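Local coordinates for protein 3,5-epimerase/4-reductase (Arabidopsis thaliana, PDB 4QQR) that epimerises dTDP-4-keto-6-deoxyglucose at C3' and C5' and reduces the product with NADPH to dTDP-beta-L-rhamnose, also accepting the UDP-linked substrate, at residues G22-G25 and G26-K30. Residues are numbered along the deposited sequence; the frame is centred on the assembly and turned at random.
Sequences GWIG and GLLGK. With SO4 (sulfate ion), chain H.
Gly22 sits at the N-cap position of helix 23-34, and its O accepts the first i to i+4 bond, from Gly26 N at 3.1 Å; the series continues with Leu27 N to Trp23 O at 3.0 Å, Leu28 N to Ile24 O and a weak bond from Gly29 N to Gly25 O. The Gly26 N-H approaches the Gly22 carbonyl from 40° above its plane, whereas Leu27 N lies in the plane of the Trp23 carbonyl. With CG anti to the backbone N (chi1 -170°), the Trp23 indole runs alongside Leu27, whose CD1 meets the pyrrole part of the ring, 3.5 Å from NE1 and 3.6 Å from CD1 of Trp23. One residue further along, Ile24 CG2 comes to 4.2 Å from Leu28 CG. Without the indole, as with an alanine here, Leu27 CD1 would probably lose its aromatic neighbour. At the N-terminal end of the helix, Trp23 N-H points at O3 of a sulfate (161° at the hydrogen), probably from the crystallisation liquor, in a bond modelled too short to take literally; Thr71 OG1 also binds this anion. An anion site at a glycine-rich helix start is characteristic of Rossmann dinucleotide folds, consistent with the NADPH role inferred for Trp23 and Ile24 by similarity. Helix 23-34 is the crossover between parallel strands 14-18 and 38-41; Tyr41 OH bonds to Gly25 O, while Ile24, Leu27 and Leu28 pack against helix 200-212 through Leu204 and Ile208.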
# COMPACT_ATOMS: atom_id res chain seq x y z
N GLY A 22 11.19 -19.78 5.92
CA GLY A 22 12.10 -19.10 5.02
C GLY A 22 13.58 -19.09 5.38
O GLY A 22 13.99 -19.64 6.41
N TRP A 23 14.38 -18.45 4.55
CA TRP A 23 15.83 -18.47 4.70
C TRP A 23 16.28 -17.73 5.97
O TRP A 23 16.81 -18.34 6.90
CB TRP A 23 16.51 -17.92 3.44
CG TRP A 23 18.03 -18.10 3.37
CD1 TRP A 23 18.81 -18.88 4.18
CD2 TRP A 23 18.93 -17.47 2.44
NE1 TRP A 23 20.13 -18.78 3.81
CE2 TRP A 23 20.23 -17.92 2.75
CE3 TRP A 23 18.76 -16.58 1.38
CZ2 TRP A 23 21.36 -17.50 2.04
CZ3 TRP A 23 19.88 -16.16 0.67
CH2 TRP A 23 21.16 -16.62 1.01
N ILE A 24 16.05 -16.42 6.01
CA ILE A 24 16.41 -15.60 7.17
C ILE A 24 15.74 -16.04 8.50
O ILE A 24 16.40 -16.13 9.55
CB ILE A 24 16.12 -14.12 6.87
CG1 ILE A 24 17.12 -13.61 5.84
CG2 ILE A 24 16.18 -13.25 8.14
CD1 ILE A 24 16.89 -12.15 5.44
N GLY A 25 14.44 -16.32 8.44
CA GLY A 25 13.70 -16.74 9.62
C GLY A 25 14.25 -18.01 10.23
O GLY A 25 14.31 -18.16 11.46
N GLY A 26 14.65 -18.94 9.36
CA GLY A 26 15.34 -20.14 9.79
C GLY A 26 16.69 -19.83 10.41
O GLY A 26 17.05 -20.40 11.44
N LEU A 27 17.44 -18.92 9.78
CA LEU A 27 18.77 -18.55 10.27
C LEU A 27 18.70 -17.87 11.62
O LEU A 27 19.52 -18.13 12.50
CB LEU A 27 19.51 -17.67 9.26
CG LEU A 27 19.87 -18.41 7.97
CD1 LEU A 27 20.62 -17.48 7.01
CD2 LEU A 27 20.68 -19.69 8.26
N LEU A 28 17.70 -16.99 11.76
CA LEU A 28 17.46 -16.28 13.01
C LEU A 28 17.31 -17.23 14.18
O LEU A 28 17.97 -17.05 15.21
CB LEU A 28 16.18 -15.45 12.92
CG LEU A 28 16.31 -14.12 12.20
CD1 LEU A 28 15.01 -13.31 12.39
CD2 LEU A 28 17.53 -13.41 12.74
N GLY A 29 16.44 -18.24 14.00
CA GLY A 29 16.13 -19.21 15.04
C GLY A 29 17.40 -19.87 15.54
O GLY A 29 17.61 -20.03 16.75
N LYS A 30 18.25 -20.23 14.58
CA LYS A 30 19.53 -20.86 14.89
C LYS A 30 20.46 -19.92 15.67
O LYS A 30 21.19 -20.36 16.53
CB LYS A 30 20.19 -21.39 13.62
CG LYS A 30 19.29 -22.39 12.87
CD LYS A 30 20.11 -23.36 12.00
CE LYS A 30 19.26 -24.55 11.52
NZ LYS A 30 18.26 -24.19 10.46
S SO4 H . 12.57 -17.63 1.24
O1 SO4 H . 13.29 -16.72 0.33
O2 SO4 H . 11.20 -17.12 1.36
O3 SO4 H . 13.22 -17.62 2.55
O4 SO4 H . 12.56 -19.01 0.74